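Local coordinates for protein poly-beta-hydroxybuterate polymerase (Cupriavidus necator, PDB 5T6O) that probably acts as an acyltransferase that polymerises hydroxybutyrate units into polyhydroxybutyrate, the present chain being its catalytic domain, at residues 327-330 with 335-338; 63-68 with 349-354; 91-96 with 125-130; 20-25 with 82-87; 194-199 with 243-248. The protein carries 1 engineered substitution. All blocks are in the same frame, centred on the assembly; numbering follows the deposited sequence.

Interaction 1. Residues 327-330 with 335-338; sequences DALP and QWLA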
# COMPACT_ATOMS: atom_id res chain seq x y z
N ASP A 327 22.21 4.81 -14.16
CA ASP A 327 23.33 3.87 -14.26
C ASP A 327 23.69 3.26 -12.91
O ASP A 327 24.26 2.17 -12.88
CB ASP A 327 24.55 4.56 -14.87
CG ASP A 327 24.39 4.82 -16.35
OD1 ASP A 327 23.30 4.55 -16.90
OD2 ASP A 327 25.36 5.31 -16.98
N ALA A 328 23.39 3.94 -11.81
CA ALA A 328 23.60 3.36 -10.49
C ALA A 328 22.54 2.29 -10.21
O ALA A 328 21.41 2.36 -10.69
CB ALA A 328 23.55 4.44 -9.41
N LEU A 329 22.93 1.30 -9.41
CA LEU A 329 22.09 0.14 -9.13
C LEU A 329 22.09 -0.13 -7.63
O LEU A 329 22.68 -1.12 -7.16
CB LEU A 329 22.57 -1.07 -9.93
CG LEU A 329 22.50 -0.94 -11.46
CD1 LEU A 329 23.17 -2.11 -12.19
CD2 LEU A 329 21.06 -0.80 -11.92
N PRO A 330 21.45 0.72 -6.84
CA PRO A 330 21.33 0.45 -5.41
C PRO A 330 20.45 -0.76 -5.16
O PRO A 330 19.72 -1.22 -6.04
CB PRO A 330 20.70 1.72 -4.84
CG PRO A 330 19.93 2.30 -6.01
CD PRO A 330 20.77 1.98 -7.22
N GLN A 335 15.31 3.86 -4.18
CA GLN A 335 16.56 4.61 -4.34
C GLN A 335 16.92 4.74 -5.81
O GLN A 335 17.41 5.80 -6.25
CB GLN A 335 17.70 3.94 -3.58
CG GLN A 335 17.65 4.10 -2.08
CD GLN A 335 18.40 5.32 -1.58
OE1 GLN A 335 19.39 5.20 -0.86
NE2 GLN A 335 17.92 6.50 -1.96
N TRP A 336 16.70 3.68 -6.59
CA TRP A 336 16.98 3.75 -8.03
C TRP A 336 16.13 4.83 -8.68
O TRP A 336 16.64 5.69 -9.42
CB TRP A 336 16.72 2.40 -8.69
CG TRP A 336 17.05 2.42 -10.16
CD1 TRP A 336 18.26 2.13 -10.72
CD2 TRP A 336 16.17 2.75 -11.25
NE1 TRP A 336 18.20 2.27 -12.09
CE2 TRP A 336 16.93 2.65 -12.44
CE3 TRP A 336 14.83 3.13 -11.34
CZ2 TRP A 336 16.38 2.91 -13.71
CZ3 TRP A 336 14.28 3.39 -12.60
CH2 TRP A 336 15.06 3.27 -13.77
N LEU A 337 14.83 4.81 -8.41
CA LEU A 337 13.92 5.78 -9.01
C LEU A 337 14.23 7.20 -8.55
O LEU A 337 14.11 8.13 -9.35
CB LEU A 337 12.48 5.39 -8.68
CG LEU A 337 11.39 6.18 -9.39
CD1 LEU A 337 11.61 6.19 -10.88
CD2 LEU A 337 10.05 5.54 -9.03
N ALA A 338 14.66 7.38 -7.30
CA ALA A 338 14.95 8.72 -6.81
C ALA A 338 16.07 9.39 -7.61
O ALA A 338 16.05 10.61 -7.81
CB ALA A 338 15.31 8.68 -5.32
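Pro330 and Trp336 meet inside the connection between the last two, antiparallel strands of the sheet, 322-325 and the outermost 341-344, where a loop is followed by the short helix 333-339. With four residues between the two segments, the loop doubles back on the helix it leads into. The pyrrolidine ring packs against the backbone of the helical turn: Pro330 CG lies 3.6 Å from Trp336 N and 3.7 Å from Gln335 CB. The rest of the Gln335 side chain bends away at chi2 (-91°), leaving its CB to the proline, and its amide NE2 forms a weak hydrogen bond with Tyr211 OH of the third subunit. The indole of Trp336 is carried along the loop because CG is anti to the backbone N (chi1 -178°). Ala328 O approaches the edge of the five-membered ring, near its plane, at 3.2 Å from Trp336 CD1. Leu329 runs beside the indole in the same direction, and its CD2 is 4.2 Å from Trp336 NE1. Phe301 meets the same indole edge-to-face, and Tyr289 meets it with the ring planes at about 50°. No direct hydrogen bond joins the two segments, but Asn326 bonds to both, through Ala328 N and Trp336 O. The connection belongs to an antiparallel extension of the alpha/beta hydrolase sheet beyond its eighth strand, 299-304, here close to neighbouring subunits.

Interaction 2. Residues 63-68 with 349-354; sequences RHVVEQ and PDWTAW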
# COMPACT_ATOMS: atom_id res chain seq x y z
N ARG A 63 9.33 -6.54 -36.00
CA ARG A 63 9.61 -5.75 -37.19
C ARG A 63 10.56 -4.61 -36.88
O ARG A 63 11.46 -4.30 -37.66
CB ARG A 63 8.32 -5.22 -37.81
CG ARG A 63 8.53 -4.58 -39.19
CD ARG A 63 7.28 -3.83 -39.65
NE ARG A 63 6.93 -2.75 -38.72
CZ ARG A 63 7.41 -1.51 -38.81
NH1 ARG A 63 8.25 -1.18 -39.78
NH2 ARG A 63 7.04 -0.59 -37.92
N HIS A 64 10.38 -3.97 -35.72
CA HIS A 64 11.27 -2.87 -35.37
C HIS A 64 12.72 -3.33 -35.27
O HIS A 64 13.63 -2.64 -35.74
CB HIS A 64 10.81 -2.23 -34.06
CG HIS A 64 11.61 -1.04 -33.67
ND1 HIS A 64 11.39 0.21 -34.20
CD2 HIS A 64 12.67 -0.92 -32.82
CE1 HIS A 64 12.27 1.06 -33.69
NE2 HIS A 64 13.05 0.40 -32.85
N VAL A 65 12.96 -4.49 -34.65
CA VAL A 65 14.33 -4.96 -34.47
C VAL A 65 14.94 -5.37 -35.81
O VAL A 65 16.11 -5.09 -36.09
CB VAL A 65 14.38 -6.11 -33.44
CG1 VAL A 65 15.78 -6.70 -33.36
CG2 VAL A 65 13.94 -5.61 -32.06
N VAL A 66 14.14 -6.03 -36.66
CA VAL A 66 14.61 -6.37 -38.01
C VAL A 66 14.98 -5.11 -38.78
O VAL A 66 15.97 -5.09 -39.52
CB VAL A 66 13.54 -7.21 -38.75
CG1 VAL A 66 13.94 -7.45 -40.22
CG2 VAL A 66 13.33 -8.55 -38.02
N GLU A 67 14.21 -4.03 -38.60
CA GLU A 67 14.52 -2.80 -39.33
C GLU A 67 15.73 -2.08 -38.76
O GLU A 67 16.32 -1.25 -39.45
CB GLU A 67 13.30 -1.87 -39.34
CG GLU A 67 12.18 -2.35 -40.24
CD GLU A 67 11.14 -1.28 -40.52
N GLN A 68 16.12 -2.38 -37.52
CA GLN A 68 17.38 -1.85 -37.00
C GLN A 68 18.59 -2.67 -37.42
O GLN A 68 19.70 -2.36 -37.00
CB GLN A 68 17.32 -1.77 -35.47
CG GLN A 68 16.34 -0.75 -34.92
CD GLN A 68 16.61 0.64 -35.46
OE1 GLN A 68 15.71 1.30 -35.96
NE2 GLN A 68 17.85 1.08 -35.35
N PRO A 349 14.59 2.84 -28.45
CA PRO A 349 15.91 3.28 -28.94
C PRO A 349 17.02 3.07 -27.93
O PRO A 349 18.16 2.79 -28.34
CB PRO A 349 15.69 4.77 -29.24
CG PRO A 349 14.24 4.87 -29.57
CD PRO A 349 13.58 3.91 -28.61
N ASP A 350 16.74 3.20 -26.63
CA ASP A 350 17.75 2.93 -25.62
C ASP A 350 18.21 1.48 -25.70
O ASP A 350 19.41 1.18 -25.71
CB ASP A 350 17.19 3.22 -24.23
CG ASP A 350 18.23 3.04 -23.13
OD1 ASP A 350 18.43 1.89 -22.68
OD2 ASP A 350 18.84 4.05 -22.72
N TRP A 351 17.24 0.57 -25.79
CA TRP A 351 17.57 -0.85 -25.86
C TRP A 351 18.27 -1.21 -27.18
O TRP A 351 19.27 -1.94 -27.17
CB TRP A 351 16.30 -1.69 -25.68
CG TRP A 351 16.58 -3.13 -25.94
CD1 TRP A 351 17.49 -3.91 -25.30
CD2 TRP A 351 15.95 -3.97 -26.93
NE1 TRP A 351 17.48 -5.18 -25.83
CE2 TRP A 351 16.53 -5.25 -26.81
CE3 TRP A 351 14.95 -3.76 -27.88
CZ2 TRP A 351 16.16 -6.31 -27.64
CZ3 TRP A 351 14.57 -4.83 -28.69
CH2 TRP A 351 15.17 -6.08 -28.56
N THR A 352 17.76 -0.74 -28.33
CA THR A 352 18.38 -1.18 -29.57
C THR A 352 19.80 -0.66 -29.70
O THR A 352 20.66 -1.34 -30.28
CB THR A 352 17.56 -0.77 -30.80
OG1 THR A 352 17.50 0.66 -30.89
CG2 THR A 352 16.14 -1.33 -30.73
N ALA A 353 20.07 0.54 -29.16
CA ALA A 353 21.45 1.03 -29.14
C ALA A 353 22.32 0.15 -28.26
O ALA A 353 23.46 -0.16 -28.62
CB ALA A 353 21.48 2.49 -28.67
N TRP A 354 21.80 -0.26 -27.10
CA TRP A 354 22.51 -1.21 -26.25
C TRP A 354 22.73 -2.53 -26.98
O TRP A 354 23.84 -3.08 -26.97
CB TRP A 354 21.73 -1.42 -24.95
CG TRP A 354 22.30 -2.48 -24.00
CD1 TRP A 354 23.15 -2.28 -22.95
CD2 TRP A 354 22.00 -3.88 -24.01
NE1 TRP A 354 23.42 -3.48 -22.32
CE2 TRP A 354 22.73 -4.48 -22.95
CE3 TRP A 354 21.20 -4.70 -24.82
CZ2 TRP A 354 22.68 -5.85 -22.68
CZ3 TRP A 354 21.15 -6.07 -24.54
CH2 TRP A 354 21.89 -6.63 -23.49
O HOH W 1 15.03 1.80 -31.84
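With CG1 of Val65 anti to the backbone N (chi1 174°), the other methyl, CG2, is turned to the indole of Trp351. In Thr352 the hydroxyl occupies the crowded position between the backbone N and the carbonyl carbon (chi1 63°), which leaves CG2 to face helix 61-67. The two helices concerned, 61-67 and 348-358, are remote in sequence but neighbours on one face of the sheet, as are the first and last helices of the canonical alpha/beta hydrolase fold. Val65 CG2 sits 3.5 Å from Trp351 CZ3 and 3.7 Å from Trp351 CH2, so the methyl meets the far end of the six-membered ring, with the two side chains nearly perpendicular. Both residues also rest on Leu40 of strand 40-43, which ties the helix pair to the sheet below, and Trp351 NE1 is hydrogen-bonded to Thr144 OG1. Thr352 CG2 comes to the rim of the imidazole, near its plane, at 4.1 Å from His64 CD2. Gln68 CG reaches the same methyl from just beyond the last turn of helix 61-67, 4.2 Å from Thr352 CG2. Trp348 adds a ring contact to His64, and its carbonyl forms a weak hydrogen bond with Thr352 OG1. No direct hydrogen bond joins the two segments, but a water lies in the plane of the imidazole, 2.6 Å from His64 NE2 and 2.9 Å from Thr352 OG1.

Interaction 3. Residues 91-96 with 125-130; sequences DYIEHA and VSTALA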
# COMPACT_ATOMS: atom_id res chain seq x y z
N ASP A 91 11.37 -30.55 -19.51
CA ASP A 91 11.18 -30.85 -20.93
C ASP A 91 11.26 -29.58 -21.75
O ASP A 91 11.90 -29.54 -22.81
CB ASP A 91 9.82 -31.51 -21.17
CG ASP A 91 9.74 -32.94 -20.66
OD1 ASP A 91 10.79 -33.60 -20.45
OD2 ASP A 91 8.59 -33.40 -20.47
N TYR A 92 10.59 -28.53 -21.28
CA TYR A 92 10.55 -27.26 -22.00
C TYR A 92 11.92 -26.61 -22.03
O TYR A 92 12.30 -26.00 -23.03
CB TYR A 92 9.53 -26.32 -21.37
CG TYR A 92 8.11 -26.50 -21.90
CD1 TYR A 92 7.52 -27.75 -21.97
CD2 TYR A 92 7.38 -25.40 -22.34
CE1 TYR A 92 6.23 -27.91 -22.46
CE2 TYR A 92 6.09 -25.55 -22.82
CZ TYR A 92 5.52 -26.80 -22.88
OH TYR A 92 4.24 -26.94 -23.36
N ILE A 93 12.67 -26.72 -20.93
CA ILE A 93 14.01 -26.14 -20.89
C ILE A 93 14.92 -26.81 -21.91
O ILE A 93 15.60 -26.15 -22.70
CB ILE A 93 14.60 -26.24 -19.46
CG1 ILE A 93 13.76 -25.43 -18.47
CG2 ILE A 93 16.05 -25.75 -19.46
CD1 ILE A 93 13.70 -23.93 -18.78
N GLU A 94 14.92 -28.15 -21.92
CA GLU A 94 15.83 -28.90 -22.78
C GLU A 94 15.39 -28.85 -24.24
O GLU A 94 16.19 -28.56 -25.13
CB GLU A 94 15.92 -30.35 -22.32
CG GLU A 94 17.02 -31.11 -23.00
CD GLU A 94 18.39 -30.72 -22.49
OE1 GLU A 94 18.66 -30.96 -21.28
OE2 GLU A 94 19.20 -30.16 -23.28
N HIS A 95 14.12 -29.18 -24.50
CA HIS A 95 13.69 -29.44 -25.86
C HIS A 95 13.13 -28.21 -26.56
O HIS A 95 12.78 -28.29 -27.75
CB HIS A 95 12.66 -30.57 -25.86
CG HIS A 95 13.18 -31.83 -25.27
ND1 HIS A 95 14.29 -32.49 -25.78
CD2 HIS A 95 12.77 -32.56 -24.20
CE1 HIS A 95 14.52 -33.57 -25.05
NE2 HIS A 95 13.62 -33.63 -24.09
N ALA A 96 13.04 -27.07 -25.88
CA ALA A 96 12.61 -25.85 -26.54
C ALA A 96 13.61 -24.72 -26.33
O ALA A 96 14.16 -24.20 -27.30
CB ALA A 96 11.21 -25.44 -26.07
N VAL A 125 14.16 -18.54 -20.40
CA VAL A 125 15.44 -18.45 -21.08
C VAL A 125 16.57 -18.24 -20.08
O VAL A 125 17.69 -18.73 -20.28
CB VAL A 125 15.42 -17.38 -22.18
CG1 VAL A 125 15.65 -15.98 -21.62
CG2 VAL A 125 16.48 -17.75 -23.21
N SER A 126 16.30 -17.56 -18.96
CA SER A 126 17.33 -17.41 -17.93
C SER A 126 17.68 -18.76 -17.31
O SER A 126 18.86 -19.05 -17.06
CB SER A 126 16.86 -16.43 -16.85
OG SER A 126 16.64 -15.15 -17.42
N THR A 127 16.66 -19.60 -17.05
CA THR A 127 16.94 -20.93 -16.51
C THR A 127 17.77 -21.74 -17.50
O THR A 127 18.74 -22.40 -17.10
CB THR A 127 15.62 -21.64 -16.20
OG1 THR A 127 14.88 -20.86 -15.24
CG2 THR A 127 15.86 -23.05 -15.65
N ALA A 128 17.44 -21.66 -18.79
CA ALA A 128 18.17 -22.42 -19.80
C ALA A 128 19.63 -22.01 -19.86
O ALA A 128 20.52 -22.86 -19.96
CB ALA A 128 17.51 -22.22 -21.17
N LEU A 129 19.91 -20.70 -19.82
CA LEU A 129 21.30 -20.26 -19.87
C LEU A 129 22.05 -20.64 -18.60
O LEU A 129 23.23 -20.98 -18.65
CB LEU A 129 21.36 -18.76 -20.13
CG LEU A 129 21.00 -18.37 -21.57
CD1 LEU A 129 20.85 -16.87 -21.69
CD2 LEU A 129 22.06 -18.88 -22.55
N ALA A 130 21.36 -20.63 -17.45
CA ALA A 130 22.00 -21.10 -16.22
C ALA A 130 22.30 -22.60 -16.29
O ALA A 130 23.35 -23.04 -15.82
CB ALA A 130 21.12 -20.78 -15.01
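Helices 89-108 and 120-134 come close at Ile93 and Ala128, whose CA atoms are only 5.7 Å apart, just where the first helix widens into a pi-type turn at residues 93-96. Within residues 91-96, Ile93 alone touches the other segment, and its two branches reach different residues. With CG1 beside the backbone N and CG2 anti to it (chi1 -63°), CG2 rests on the small surface of Ala128, 4.0 Å from Ala128 CA and 4.2 Å from Ala128 CB. The longer branch ends on Thr127, where Ile93 CD1 is 3.9 Å from Thr127 CG2. The small alanine side chain is consistent with this close approach of the backbones. In the alpha/beta hydrolase fold these helices pack side by side on one face of the sheet, and helix 120-134 follows strand 113-118 at the place of the nucleophile elbow. Leu129 leans on Ala140 and Val143 of strand 140-146. The threonine turns its methyl to Ile93 while its hydroxyl is satisfied within its own helix, Thr127 OG1 being hydrogen-bonded to Thr123 O. Val258 touches both Ile93 and Thr127, and Glu94 forms a salt bridge with Arg135, just past the end of helix 120-134.

Interaction 4. Residues 20-25 with 82-87; sequences NEYFQL and ASMAGS. With SO4 (sulfate ion), chain C.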
# COMPACT_ATOMS: atom_id res chain seq x y z
N ASN A 20 9.85 -28.96 -33.63
CA ASN A 20 9.72 -30.25 -32.95
C ASN A 20 8.39 -30.24 -32.21
O ASN A 20 7.51 -29.42 -32.48
CB ASN A 20 10.95 -30.54 -32.06
CG ASN A 20 11.07 -29.62 -30.84
OD1 ASN A 20 10.18 -28.82 -30.54
ND2 ASN A 20 12.19 -29.73 -30.14
N GLU A 21 8.23 -31.16 -31.26
CA GLU A 21 6.95 -31.28 -30.59
C GLU A 21 6.62 -30.05 -29.77
O GLU A 21 5.44 -29.77 -29.53
CB GLU A 21 6.92 -32.53 -29.70
CG GLU A 21 6.91 -33.84 -30.47
CD GLU A 21 5.74 -33.93 -31.45
OE1 GLU A 21 4.60 -33.60 -31.04
OE2 GLU A 21 5.96 -34.32 -32.62
N TYR A 22 7.64 -29.29 -29.36
CA TYR A 22 7.46 -28.21 -28.41
C TYR A 22 7.35 -26.84 -29.05
O TYR A 22 6.74 -25.95 -28.45
CB TYR A 22 8.64 -28.19 -27.42
CG TYR A 22 8.70 -29.43 -26.56
CD1 TYR A 22 9.34 -30.58 -27.02
CD2 TYR A 22 8.12 -29.45 -25.29
CE1 TYR A 22 9.39 -31.73 -26.23
CE2 TYR A 22 8.16 -30.60 -24.50
CZ TYR A 22 8.80 -31.73 -24.98
OH TYR A 22 8.85 -32.86 -24.18
N PHE A 23 7.93 -26.63 -30.23
CA PHE A 23 7.95 -25.28 -30.77
C PHE A 23 8.35 -25.30 -32.24
O PHE A 23 8.84 -26.31 -32.77
CB PHE A 23 8.91 -24.38 -29.99
CG PHE A 23 10.36 -24.60 -30.33
CD1 PHE A 23 11.01 -25.75 -29.92
CD2 PHE A 23 11.08 -23.63 -31.03
CE1 PHE A 23 12.35 -25.94 -30.23
CE2 PHE A 23 12.41 -23.82 -31.33
CZ PHE A 23 13.05 -24.97 -30.94
N GLN A 24 8.12 -24.17 -32.90
CA GLN A 24 8.67 -23.85 -34.21
C GLN A 24 9.64 -22.68 -34.07
O GLN A 24 9.35 -21.71 -33.37
CB GLN A 24 7.58 -23.47 -35.20
CG GLN A 24 6.69 -24.63 -35.61
CD GLN A 24 5.64 -24.23 -36.61
OE1 GLN A 24 4.91 -23.24 -36.41
NE2 GLN A 24 5.58 -24.97 -37.72
N LEU A 25 10.79 -22.77 -34.74
CA LEU A 25 11.72 -21.65 -34.77
C LEU A 25 11.41 -20.80 -36.00
O LEU A 25 11.48 -21.30 -37.12
CB LEU A 25 13.17 -22.12 -34.81
CG LEU A 25 14.17 -20.96 -34.61
CD1 LEU A 25 14.06 -20.40 -33.20
CD2 LEU A 25 15.59 -21.45 -34.89
N ALA A 82 -3.32 -33.38 -25.94
CA ALA A 82 -3.31 -34.48 -24.98
C ALA A 82 -1.98 -35.21 -24.96
O ALA A 82 -1.56 -35.70 -23.90
CB ALA A 82 -4.44 -35.45 -25.30
N SER A 83 -1.28 -35.27 -26.10
CA SER A 83 -0.02 -36.00 -26.16
C SER A 83 1.04 -35.36 -25.28
O SER A 83 2.01 -36.04 -24.91
CB SER A 83 0.49 -36.06 -27.61
OG SER A 83 0.80 -34.76 -28.10
N MET A 84 0.88 -34.09 -24.92
CA MET A 84 1.85 -33.38 -24.11
C MET A 84 1.36 -33.13 -22.69
O MET A 84 1.99 -32.36 -21.96
CB MET A 84 2.23 -32.07 -24.80
CG MET A 84 2.86 -32.30 -26.17
SD MET A 84 3.11 -30.74 -27.03
CE MET A 84 4.38 -29.97 -26.01
N ALA A 85 0.27 -33.77 -22.28
CA ALA A 85 -0.29 -33.53 -20.95
C ALA A 85 0.66 -33.88 -19.81
O ALA A 85 0.42 -33.47 -18.67
CB ALA A 85 -1.60 -34.32 -20.80
N GLY A 86 1.73 -34.62 -20.08
CA GLY A 86 2.73 -34.93 -19.08
C GLY A 86 4.04 -34.18 -19.20
O GLY A 86 5.00 -34.53 -18.50
N SER A 87 4.13 -33.16 -20.06
CA SER A 87 5.37 -32.42 -20.25
C SER A 87 5.74 -31.64 -18.99
O SER A 87 4.87 -31.09 -18.31
CB SER A 87 5.24 -31.45 -21.42
OG SER A 87 4.85 -32.13 -22.60
S SO4 C . 14.43 -32.69 -31.65
O1 SO4 C . 15.49 -33.64 -31.34
O2 SO4 C . 14.51 -31.54 -30.74
O3 SO4 C . 13.13 -33.33 -31.54
O4 SO4 C . 14.61 -32.24 -33.03
O HOH W 2 6.51 -33.91 -23.52
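A thioether sulfur lies against a main-chain carbonyl: Met84 SD is 3.6 Å from Glu21 O, and no direct hydrogen bond joins the two segments. The methionine chain is extended up to the sulfur and bends at chi3 (67°), which brings the terminal methyl round to the tyrosine, with Met84 CE 3.8 Å from Tyr22 CD2. Farther out on the same ring, Tyr22 OH and Ser87 OG share a water at 2.6 Å from each oxygen. Residues 20-22 link strands 14-19 and 23-28 of a beta hairpin, and residues 82-87 belong to the loop that leads from strand 72-77 into helix 89-108, where Met84 to Ser87 make a type I turn. An Asx turn and Asx motif shape the hairpin end: Asn20 OD1 accepts from Tyr22 N at 2.8 Å, a donor well above the carbonyl plane, and from Phe23 N at 3.2 Å. Asn20 ND2 donates almost straight (170°) to O2 of a sulfate ion, probably from the crystallisation liquor, at 3.0 Å. Arg99 NE binds it too, while Glu21 forms a salt bridge with Arg78.

Interaction 5. Residues 194-199 with 243-248; sequences FSFLRP and HTYLQN. With SO4 (sulfate ion), chain D.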
# COMPACT_ATOMS: atom_id res chain seq x y z
N PHE A 194 -3.43 -11.89 -18.41
CA PHE A 194 -4.03 -10.95 -17.46
C PHE A 194 -4.80 -11.65 -16.36
O PHE A 194 -4.98 -11.06 -15.29
CB PHE A 194 -4.89 -9.94 -18.21
CG PHE A 194 -4.07 -8.85 -18.83
CD1 PHE A 194 -3.42 -9.05 -20.03
CD2 PHE A 194 -3.88 -7.65 -18.16
CE1 PHE A 194 -2.63 -8.05 -20.58
CE2 PHE A 194 -3.10 -6.64 -18.70
CZ PHE A 194 -2.47 -6.84 -19.91
N SER A 195 -5.21 -12.90 -16.56
CA SER A 195 -5.85 -13.66 -15.49
C SER A 195 -5.04 -14.89 -15.07
O SER A 195 -5.60 -15.87 -14.57
CB SER A 195 -7.27 -14.07 -15.90
OG SER A 195 -8.07 -12.91 -16.16
N PHE A 196 -3.71 -14.86 -15.25
CA PHE A 196 -2.91 -16.01 -14.83
C PHE A 196 -3.04 -16.28 -13.33
O PHE A 196 -2.97 -17.44 -12.90
CB PHE A 196 -1.43 -15.86 -15.19
CG PHE A 196 -0.64 -17.10 -14.87
CD1 PHE A 196 -0.89 -18.28 -15.55
CD2 PHE A 196 0.27 -17.12 -13.82
CE1 PHE A 196 -0.20 -19.44 -15.25
CE2 PHE A 196 0.96 -18.28 -13.50
CZ PHE A 196 0.73 -19.44 -14.23
N LEU A 197 -3.21 -15.25 -12.51
CA LEU A 197 -3.46 -15.48 -11.09
C LEU A 197 -4.92 -15.20 -10.74
O LEU A 197 -5.23 -14.76 -9.63
CB LEU A 197 -2.52 -14.62 -10.23
CG LEU A 197 -1.04 -14.90 -10.51
CD1 LEU A 197 -0.14 -13.94 -9.73
CD2 LEU A 197 -0.68 -16.36 -10.22
N ARG A 198 -5.82 -15.43 -11.69
CA ARG A 198 -7.23 -15.10 -11.52
C ARG A 198 -8.04 -16.27 -12.06
O ARG A 198 -7.46 -17.21 -12.63
CB ARG A 198 -7.56 -13.80 -12.27
CG ARG A 198 -6.93 -12.55 -11.66
CD ARG A 198 -7.43 -12.31 -10.24
NE ARG A 198 -6.84 -11.08 -9.70
CZ ARG A 198 -6.91 -10.70 -8.43
NH1 ARG A 198 -6.34 -9.56 -8.06
NH2 ARG A 198 -7.54 -11.45 -7.54
N PRO A 199 -9.36 -16.28 -11.90
CA PRO A 199 -10.15 -17.38 -12.46
C PRO A 199 -9.97 -17.47 -13.97
O PRO A 199 -9.75 -16.47 -14.65
CB PRO A 199 -11.59 -17.03 -12.08
CG PRO A 199 -11.43 -16.14 -10.85
CD PRO A 199 -10.22 -15.33 -11.17
N HIS A 243 7.62 -23.52 -7.50
CA HIS A 243 9.01 -23.17 -7.25
C HIS A 243 9.32 -21.70 -7.52
O HIS A 243 10.43 -21.25 -7.20
CB HIS A 243 9.94 -24.06 -8.08
CG HIS A 243 9.90 -25.51 -7.67
ND1 HIS A 243 10.38 -25.94 -6.45
CD2 HIS A 243 9.42 -26.61 -8.29
CE1 HIS A 243 10.21 -27.25 -6.35
NE2 HIS A 243 9.62 -27.67 -7.45
N THR A 244 8.38 -20.95 -8.09
CA THR A 244 8.58 -19.52 -8.25
C THR A 244 7.60 -18.74 -7.38
O THR A 244 7.98 -18.28 -6.29
CB THR A 244 8.49 -19.12 -9.74
OG1 THR A 244 7.15 -19.26 -10.23
CG2 THR A 244 9.41 -19.98 -10.58
N TYR A 245 6.34 -18.62 -7.80
CA TYR A 245 5.38 -17.83 -7.03
C TYR A 245 5.29 -18.27 -5.57
O TYR A 245 5.20 -17.43 -4.67
CB TYR A 245 3.99 -17.91 -7.67
CG TYR A 245 3.88 -17.07 -8.92
CD1 TYR A 245 3.54 -15.72 -8.84
CD2 TYR A 245 4.10 -17.62 -10.17
CE1 TYR A 245 3.43 -14.95 -9.98
CE2 TYR A 245 3.99 -16.86 -11.31
CZ TYR A 245 3.66 -15.53 -11.21
OH TYR A 245 3.55 -14.77 -12.35
N LEU A 246 5.30 -19.58 -5.31
CA LEU A 246 5.03 -20.02 -3.94
C LEU A 246 6.29 -20.07 -3.08
O LEU A 246 6.32 -19.51 -1.98
CB LEU A 246 4.35 -21.38 -3.93
CG LEU A 246 2.83 -21.29 -4.05
CD1 LEU A 246 2.24 -22.69 -4.05
CD2 LEU A 246 2.27 -20.48 -2.89
N GLN A 247 7.33 -20.75 -3.55
CA GLN A 247 8.52 -20.98 -2.75
C GLN A 247 9.70 -20.13 -3.17
O GLN A 247 10.69 -20.07 -2.43
CB GLN A 247 8.89 -22.47 -2.80
CG GLN A 247 7.81 -23.32 -2.14
CD GLN A 247 8.04 -24.81 -2.29
OE1 GLN A 247 9.01 -25.26 -2.92
NE2 GLN A 247 7.14 -25.60 -1.72
N ASN A 248 9.63 -19.47 -4.32
CA ASN A 248 10.59 -18.44 -4.73
C ASN A 248 12.03 -18.95 -4.62
O ASN A 248 12.89 -18.34 -3.97
CB ASN A 248 10.41 -17.16 -3.91
CG ASN A 248 11.09 -15.97 -4.55
OD1 ASN A 248 11.32 -15.95 -5.77
ND2 ASN A 248 11.41 -14.96 -3.75
S SO4 D . 8.61 -31.13 -8.26
O1 SO4 D . 10.03 -31.38 -8.09
O2 SO4 D . 8.19 -30.15 -7.25
O3 SO4 D . 7.83 -32.37 -8.12
O4 SO4 D . 8.35 -30.64 -9.62
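Tyr245 receives two neighbours in different ways, a leucine over one face of its ring and a phenylalanine at a slant. Both segments lie in the long insertion between strands 140-146 and 272-277, the position of the cap that covers the core in many alpha/beta hydrolases; one is a loop before helix 202-215 and the other the end of helix 234-246. The loop forms a type I turn from Ser195 to Arg198, so that the adjacent side chains of Phe196 and Leu197 both project to the helix. Leu197 places CD2 over the tyrosine face, and its other methyl, CD1, is 3.7 Å from Tyr245 CE1. Phe196 CG is anti to the backbone N (chi1 -175°), which swings the ring out until Phe196 CE2 comes within 4.0 Å of Tyr245 CE2. The phenylalanine offers its edge, near its own plane, while the meeting is oblique for the tyrosine. Phe152 meets Tyr245 edge-to-face from elsewhere in the chain. At the end of the turn, Arg198 NH2 is hydrogen-bonded to Leu197 O of the fourth subunit, and the same bond is made in return, so the loop lies at a subunit interface. At the start of the helical segment, a sulfate ion, probably from the crystallisation liquor, that is also hydrogen-bonded to Cys182 N and Arg242 NH1 takes a hydrogen bond at its O2 from His243 NE2, 2.9 Å away.

In the fold
Interactions 2 and 3 are the buried ones, each joining two helices of the alpha/beta hydrolase core; interaction 3 is purely apolar, while interaction 2 adds a bridging water. Interaction 1 is a surface contact near one edge of the sheet; interaction 4, partly buried, lies toward the other, their centres about 42 Å apart; 4, like 2, has a water between its segments. Interaction 5, partly buried, lies in the cap-like insertion and sets a leucine and a phenylalanine against a tyrosine. Interactions 3 and 4 touch directly: His95 O lies 2.9 Å from Asn20 ND2, so the hairpin end is fastened to helix 89-108. Interactions 1 and 5 reach other subunits, whereas 2, 3 and 4 touch none.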